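Local coordinates for genome packaging NTPase B204 (Sulfolobus turreted icosahedral virus 2, PDB 4KFU), which probably hydrolyses ATP through a P-loop NTPase domain of the FtsK-HerA superfamily to power packaging of viral DNA into the capsid, at residues 3-7 against 125-129; 183-188 against 200-204. One frame throughout, in Å; residues are numbered along the deposited sequence.

Interaction 1: 3-7 against 125-129; sequences PDDIV and ANRHA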
loop_
_atom_site.group_PDB
_atom_site.type_symbol
_atom_site.label_atom_id
_atom_site.label_comp_id
_atom_site.label_asym_id
_atom_site.label_seq_id
_atom_site.Cartn_x
_atom_site.Cartn_y
_atom_site.Cartn_z
ATOM N N PRO A 3 -11.718 -2.655 -5.755
ATOM C CA PRO A 3 -10.501 -2.142 -6.393
ATOM C C PRO A 3 -10.154 -0.722 -5.965
ATOM O O PRO A 3 -8.977 -0.358 -6.025
ATOM C CB PRO A 3 -10.856 -2.155 -7.886
ATOM C CG PRO A 3 -12.358 -2.028 -7.907
ATOM C CD PRO A 3 -12.810 -2.845 -6.728
ATOM N N ASP A 4 -11.141 0.074 -5.561
ATOM C CA ASP A 4 -10.842 1.433 -5.115
ATOM C C ASP A 4 -10.676 1.572 -3.598
ATOM O O ASP A 4 -10.704 2.687 -3.070
ATOM C CB ASP A 4 -11.858 2.451 -5.653
ATOM C CG ASP A 4 -13.298 2.110 -5.296
ATOM O OD1 ASP A 4 -13.541 1.201 -4.470
ATOM O OD2 ASP A 4 -14.198 2.780 -5.851
ATOM N N ASP A 5 -10.497 0.450 -2.902
ATOM C CA ASP A 5 -10.232 0.495 -1.463
ATOM C C ASP A 5 -8.829 1.013 -1.174
ATOM O O ASP A 5 -7.919 0.867 -1.993
ATOM C CB ASP A 5 -10.367 -0.888 -0.827
ATOM C CG ASP A 5 -11.799 -1.238 -0.489
ATOM O OD1 ASP A 5 -12.664 -0.334 -0.549
ATOM O OD2 ASP A 5 -12.057 -2.414 -0.158
ATOM N N ILE A 6 -8.668 1.629 -0.007
ATOM C CA ILE A 6 -7.339 1.928 0.494
ATOM C C ILE A 6 -6.971 0.770 1.427
ATOM O O ILE A 6 -7.681 0.486 2.405
ATOM C CB ILE A 6 -7.286 3.259 1.249
ATOM C CG1 ILE A 6 -7.531 4.422 0.265
ATOM C CG2 ILE A 6 -5.931 3.424 1.911
ATOM C CD1 ILE A 6 -7.773 5.784 0.913
ATOM N N VAL A 7 -5.889 0.075 1.091
ATOM C CA VAL A 7 -5.417 -1.054 1.888
ATOM C C VAL A 7 -4.034 -0.724 2.416
ATOM O O VAL A 7 -3.158 -0.261 1.671
ATOM C CB VAL A 7 -5.347 -2.349 1.061
ATOM C CG1 VAL A 7 -4.805 -3.492 1.903
ATOM C CG2 VAL A 7 -6.711 -2.698 0.517
ATOM N N ALA A 125 -10.042 11.445 -1.691
ATOM C CA ALA A 125 -10.807 11.524 -2.929
ATOM C C ALA A 125 -10.386 10.444 -3.910
ATOM O O ALA A 125 -10.507 10.613 -5.127
ATOM C CB ALA A 125 -10.648 12.894 -3.546
ATOM N N ASN A 126 -9.887 9.334 -3.381
ATOM C CA ASN A 126 -9.307 8.316 -4.246
ATOM C C ASN A 126 -10.345 7.652 -5.139
ATOM O O ASN A 126 -10.060 7.330 -6.300
ATOM C CB ASN A 126 -8.518 7.286 -3.435
ATOM C CG ASN A 126 -9.403 6.409 -2.571
ATOM O OD1 ASN A 126 -9.950 6.856 -1.562
ATOM N ND2 ASN A 126 -9.531 5.148 -2.954
ATOM N N ARG A 127 -11.550 7.461 -4.607
ATOM C CA ARG A 127 -12.605 6.815 -5.385
ATOM C C ARG A 127 -13.011 7.675 -6.581
ATOM O O ARG A 127 -13.204 7.166 -7.679
ATOM C CB ARG A 127 -13.812 6.478 -4.507
ATOM C CG ARG A 127 -13.478 5.568 -3.320
ATOM C CD ARG A 127 -14.660 4.684 -2.937
ATOM N NE ARG A 127 -14.577 4.211 -1.557
ATOM C CZ ARG A 127 -13.993 3.075 -1.179
ATOM N NH1 ARG A 127 -13.424 2.282 -2.076
ATOM N NH2 ARG A 127 -13.977 2.730 0.107
ATOM N N HIS A 128 -13.113 8.982 -6.372
ATOM C CA HIS A 128 -13.456 9.896 -7.457
ATOM C C HIS A 128 -12.325 9.964 -8.482
ATOM O O HIS A 128 -12.561 10.232 -9.659
ATOM C CB HIS A 128 -13.775 11.289 -6.904
ATOM C CG HIS A 128 -13.843 12.356 -7.956
ATOM N ND1 HIS A 128 -12.751 13.121 -8.311
ATOM C CD2 HIS A 128 -14.868 12.779 -8.733
ATOM C CE1 HIS A 128 -13.102 13.972 -9.261
ATOM N NE2 HIS A 128 -14.382 13.786 -9.534
ATOM N N ALA A 129 -11.101 9.706 -8.029
ATOM C CA ALA A 129 -9.936 9.724 -8.906
ATOM C C ALA A 129 -9.794 8.396 -9.642
ATOM O O ALA A 129 -8.950 8.256 -10.544
ATOM C CB ALA A 129 -8.669 10.024 -8.109
#
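D4 meets the loop 125-129 twice, once through its backbone and once through its carboxylate. Its carbonyl O accepts a weak bond from ND2 of N126 at 2.7 Å; the same ND2 also donates to L131 O, tying the amide to the start of strand 131-137. The carboxylate of D4 is folded back between the backbone N and the carbonyl carbon (chi1 56°), a turn that brings OD1 to 2.6 Å from NH1 of R127 in a salt bridge of poor hydrogen-bond angle. Its other oxygen, OD2, lies along the aliphatic part of the arginine, 3.5 Å from R127 CD, as the two side chains cross at about a right angle.

D5 adds the second carboxylate. Its OD1 takes a straighter bond from R127 NH1 at 3.1 Å (157°), received on the anti side of the oxygen and near the guanidinium plane, and a weak one from NH2, so D4, D5 and R127 form a salt-bridge network, with both OD1 atoms at the edge of the guanidinium. The D5 carboxylate itself is turned steeply against the guanidinium, 68° between planes. NH2 also forms a salt bridge with D152, so the guanidinium probably offsets the repulsion between D152 and D5, whose carboxylates come close to each other.

I6 completes the contact, its terminal methyl CD1 lying against the amide of N126, 3.5 Å from OD1, in van der Waals contact.

Residues 3-5 lead into strand 6-10, which runs parallel between 131-137 and 153-156 in the sheet, while 125-129 links helix 117-124 to strand 131-137, its A129 packed on helix 78-95.

Interaction 2: 183-188 against 200-204; sequences LKQYHF and IHKPI. With ACP (phosphomethylphosphonic acid adenylate ester), chain E; ACP (phosphomethylphosphonic acid adenylate ester), chain F.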
loop_
_atom_site.group_PDB
_atom_site.type_symbol
_atom_site.label_atom_id
_atom_site.label_comp_id
_atom_site.label_asym_id
_atom_site.label_seq_id
_atom_site.Cartn_x
_atom_site.Cartn_y
_atom_site.Cartn_z
ATOM N N LEU A 183 0.275 -13.468 16.773
ATOM C CA LEU A 183 0.328 -14.001 15.407
ATOM C C LEU A 183 1.603 -14.801 15.166
ATOM O O LEU A 183 2.709 -14.347 15.496
ATOM C CB LEU A 183 0.273 -12.861 14.393
ATOM C CG LEU A 183 -0.968 -11.977 14.408
ATOM C CD1 LEU A 183 -0.697 -10.697 13.615
ATOM C CD2 LEU A 183 -2.148 -12.750 13.830
ATOM N N LYS A 184 1.457 -15.978 14.561
ATOM C CA LYS A 184 2.614 -16.787 14.205
ATOM C C LYS A 184 3.188 -16.366 12.850
ATOM O O LYS A 184 2.655 -15.467 12.191
ATOM C CB LYS A 184 2.256 -18.282 14.219
ATOM C CG LYS A 184 1.990 -18.812 15.621
ATOM C CD LYS A 184 2.989 -18.216 16.621
ATOM C CE LYS A 184 2.666 -18.617 18.062
ATOM N NZ LYS A 184 3.428 -17.792 19.053
ATOM N N GLN A 185 4.294 -16.983 12.451
ATOM C CA GLN A 185 4.994 -16.556 11.229
ATOM C C GLN A 185 4.095 -16.597 9.994
ATOM O O GLN A 185 3.410 -17.598 9.738
ATOM C CB GLN A 185 6.259 -17.383 10.986
ATOM C CG GLN A 185 7.128 -16.813 9.859
ATOM C CD GLN A 185 8.505 -17.448 9.768
ATOM O OE1 GLN A 185 8.659 -18.664 9.910
ATOM N NE2 GLN A 185 9.516 -16.621 9.537
ATOM N N TYR A 186 4.084 -15.484 9.258
ATOM C CA TYR A 186 3.301 -15.342 8.026
ATOM C C TYR A 186 1.784 -15.304 8.229
ATOM O O TYR A 186 1.042 -15.115 7.259
ATOM C CB TYR A 186 3.673 -16.415 7.006
ATOM C CG TYR A 186 5.155 -16.530 6.766
ATOM C CD1 TYR A 186 5.946 -15.399 6.601
ATOM C CD2 TYR A 186 5.767 -17.771 6.714
ATOM C CE1 TYR A 186 7.316 -15.506 6.383
ATOM C CE2 TYR A 186 7.137 -17.887 6.489
ATOM C CZ TYR A 186 7.900 -16.749 6.324
ATOM O OH TYR A 186 9.255 -16.845 6.108
ATOM N N HIS A 187 1.326 -15.450 9.477
ATOM C CA HIS A 187 -0.083 -15.226 9.794
ATOM C C HIS A 187 -0.316 -13.723 9.832
ATOM O O HIS A 187 0.586 -12.960 10.176
ATOM C CB HIS A 187 -0.451 -15.825 11.161
ATOM C CG HIS A 187 -0.464 -17.323 11.188
ATOM N ND1 HIS A 187 0.652 -18.083 10.912
ATOM C CD2 HIS A 187 -1.458 -18.197 11.462
ATOM C CE1 HIS A 187 0.345 -19.366 11.013
ATOM N NE2 HIS A 187 -0.940 -19.456 11.350
ATOM N N PHE A 188 -1.515 -13.284 9.476
ATOM C CA PHE A 188 -1.821 -11.855 9.555
ATOM C C PHE A 188 -3.244 -11.551 10.010
ATOM O O PHE A 188 -4.165 -12.354 9.837
ATOM C CB PHE A 188 -1.508 -11.138 8.230
ATOM C CG PHE A 188 -2.172 -11.746 7.016
ATOM C CD1 PHE A 188 -1.618 -12.849 6.372
ATOM C CD2 PHE A 188 -3.329 -11.181 6.486
ATOM C CE1 PHE A 188 -2.230 -13.399 5.236
ATOM C CE2 PHE A 188 -3.940 -11.716 5.350
ATOM C CZ PHE A 188 -3.392 -12.822 4.720
ATOM N N ILE A 200 -8.341 -13.201 11.625
ATOM C CA ILE A 200 -6.965 -13.687 11.590
ATOM C C ILE A 200 -6.798 -14.575 10.364
ATOM O O ILE A 200 -7.607 -15.470 10.128
ATOM C CB ILE A 200 -6.601 -14.507 12.850
ATOM C CG1 ILE A 200 -6.908 -13.712 14.122
ATOM C CG2 ILE A 200 -5.138 -14.951 12.801
ATOM C CD1 ILE A 200 -6.199 -12.392 14.196
ATOM N N HIS A 201 -5.759 -14.330 9.577
ATOM C CA HIS A 201 -5.559 -15.103 8.354
ATOM C C HIS A 201 -4.361 -16.046 8.451
ATOM O O HIS A 201 -3.298 -15.666 8.963
ATOM C CB HIS A 201 -5.402 -14.154 7.154
ATOM C CG HIS A 201 -5.844 -14.743 5.849
ATOM N ND1 HIS A 201 -5.087 -15.655 5.146
ATOM C CD2 HIS A 201 -6.963 -14.533 5.111
ATOM C CE1 HIS A 201 -5.721 -15.992 4.037
ATOM N NE2 HIS A 201 -6.863 -15.327 3.993
ATOM N N LYS A 202 -4.546 -17.282 7.979
ATOM C CA LYS A 202 -3.450 -18.221 7.822
ATOM C C LYS A 202 -2.500 -17.691 6.750
ATOM O O LYS A 202 -2.915 -16.904 5.889
ATOM C CB LYS A 202 -4.003 -19.574 7.358
ATOM C CG LYS A 202 -5.050 -20.175 8.283
ATOM C CD LYS A 202 -4.477 -20.460 9.649
ATOM C CE LYS A 202 -5.457 -21.240 10.516
ATOM N NZ LYS A 202 -4.843 -21.581 11.827
ATOM N N PRO A 203 -1.227 -18.126 6.783
ATOM C CA PRO A 203 -0.294 -17.707 5.728
ATOM C C PRO A 203 -0.867 -18.069 4.368
ATOM O O PRO A 203 -1.552 -19.082 4.257
ATOM C CB PRO A 203 0.947 -18.555 5.999
ATOM C CG PRO A 203 0.866 -18.877 7.479
ATOM C CD PRO A 203 -0.599 -19.044 7.753
ATOM N N ILE A 204 -0.629 -17.244 3.359
ATOM C CA ILE A 204 -1.116 -17.574 2.027
ATOM C C ILE A 204 -0.215 -18.635 1.406
ATOM O O ILE A 204 0.956 -18.751 1.774
ATOM C CB ILE A 204 -1.159 -16.346 1.102
ATOM C CG1 ILE A 204 0.220 -15.700 1.008
ATOM C CG2 ILE A 204 -2.208 -15.339 1.577
ATOM C CD1 ILE A 204 0.443 -14.994 -0.310
HETATM P PG ACP E . 11.623 -6.358 2.871
HETATM O O1G ACP E . 11.781 -5.421 4.163
HETATM O O2G ACP E . 10.619 -5.631 1.853
HETATM O O3G ACP E . 12.951 -6.573 2.239
HETATM P PB ACP E . 9.161 -7.976 3.543
HETATM O O1B ACP E . 8.418 -7.253 2.315
HETATM O O2B ACP E . 8.789 -7.380 4.839
HETATM C C3B ACP E . 10.966 -7.971 3.370
HETATM P PA ACP E . 8.580 -10.403 2.196
HETATM O O1A ACP E . 9.604 -9.906 1.201
HETATM O O2A ACP E . 7.107 -10.426 1.846
HETATM O O3A ACP E . 8.702 -9.531 3.553
HETATM O "O5'" ACP E . 8.948 -11.912 2.615
HETATM C "C5'" ACP E . 10.230 -12.322 3.084
HETATM C "C4'" ACP E . 10.346 -13.838 2.881
HETATM O "O4'" ACP E . 9.427 -14.595 3.680
HETATM C "C3'" ACP E . 10.067 -14.223 1.436
HETATM O "O3'" ACP E . 11.301 -14.497 0.760
HETATM C "C2'" ACP E . 9.256 -15.495 1.495
HETATM O "O2'" ACP E . 10.113 -16.539 1.049
HETATM C "C1'" ACP E . 8.895 -15.715 2.957
HETATM N N9 ACP E . 7.411 -15.727 3.042
HETATM C C8 ACP E . 6.626 -14.641 3.182
HETATM N N7 ACP E . 5.310 -14.988 3.225
HETATM C C5 ACP E . 5.241 -16.325 3.096
HETATM C C6 ACP E . 4.162 -17.340 3.062
HETATM N N6 ACP E . 2.856 -17.005 3.157
HETATM N N1 ACP E . 4.529 -18.633 2.912
HETATM C C2 ACP E . 5.823 -18.997 2.808
HETATM N N3 ACP E . 6.852 -18.130 2.835
HETATM C C4 ACP E . 6.629 -16.802 2.977
HETATM P PA ACP F . 5.971 -21.635 18.576
HETATM O O1A ACP F . 4.973 -20.575 18.986
HETATM O O2A ACP F . 6.485 -22.607 19.618
HETATM O O3A ACP F . 5.369 -22.486 17.341
HETATM O "O5'" ACP F . 7.234 -20.883 17.909
HETATM C "C5'" ACP F . 8.444 -21.578 17.597
HETATM C "C4'" ACP F . 9.372 -20.606 16.887
HETATM O "O4'" ACP F . 8.624 -19.796 15.959
HETATM C "C3'" ACP F . 10.029 -19.647 17.871
HETATM O "O3'" ACP F . 11.427 -19.568 17.570
HETATM C "C2'" ACP F . 9.443 -18.295 17.549
HETATM O "O2'" ACP F . 10.427 -17.282 17.743
HETATM C "C1'" ACP F . 9.050 -18.437 16.087
HETATM N N9 ACP F . 7.957 -17.494 15.774
HETATM C C8 ACP F . 6.807 -17.375 16.469
HETATM N N7 ACP F . 6.017 -16.407 15.941
HETATM C C5 ACP F . 6.681 -15.886 14.891
HETATM C C6 ACP F . 6.420 -14.833 13.892
HETATM N N6 ACP F . 5.256 -14.137 13.936
HETATM N N1 ACP F . 7.375 -14.596 12.954
HETATM C C2 ACP F . 8.533 -15.290 12.918
HETATM N N3 ACP F . 8.833 -16.268 13.798
HETATM C C4 ACP F . 7.964 -16.600 14.787
HETATM O O HOH W 1 0.999 -14.889 4.367
#
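Two nucleotide analogues approach the one turn: the adenine of ACP (chain E) lies over one face of the Y186 ring, while that of ACP (chain F) meets L183, K184 and Q185. The turn is a type II beta turn from K184 to H187, closed by H187 N bonding to K184 O, and it leads into the antiparallel pairing of strands 188-192 and 197-201 at the edge of the sheet. There F188 and H201 form a hydrogen-bonded pair, F188 N to H201 O at 3.0 Å and H201 N to F188 O at 2.6 Å.

Their side chains lie alongside each other on one face. CG of F188 sits between its backbone N and carbonyl carbon (chi1 54°), bringing the ring over H201, whose CB makes a CH-pi contact with its face. The two ring planes are within 11° of parallel but slid apart, with little overlap. H201 ND1 is held in turn by K202 O, in the carbonyl plane and on a lone pair.

The H187 ring is fixed by ND1 donating to Q185 O at 3.0 Å and is covered on one face by P203, whose CD stands 3.5 Å from the ring centroid; K184 CB lies over the opposite face. P203 CB also packs against Y186 CB, so the proline touches two residues of the turn, Y186 and H187. Q185 CG backs the Y186 ring opposite the chain E adenine.

In the chain E pocket, N6 of that adenine donates to I204 O at 2.9 Å. A water also accepts from this N6 and from I204 N and donates to Y186 O, 2.9 Å away.

Overall arrangement
Interaction 1 closes along the chain before interaction 2 opens; their centres lie 26 Å apart and their nearest atoms about 9 Å, without touching. Both reach the same mixed sheet. Interaction 1 joins the N-terminal approach to strand 6-10 with the loop entering its neighbour 131-137, within the parallel part, whereas interaction 2 belongs to the antiparallel edge formed by 188-192 and 197-201, beyond strand 153-156. Strand 6-10 leads on to the P-loop, whose residues bind the phosphates of ACP (chain E). The first contact thus lies at the beginning of the strand that leads into the P-loop; the second supplies part of the adenine-binding side, and its 183-185 meets the chain F nucleotide.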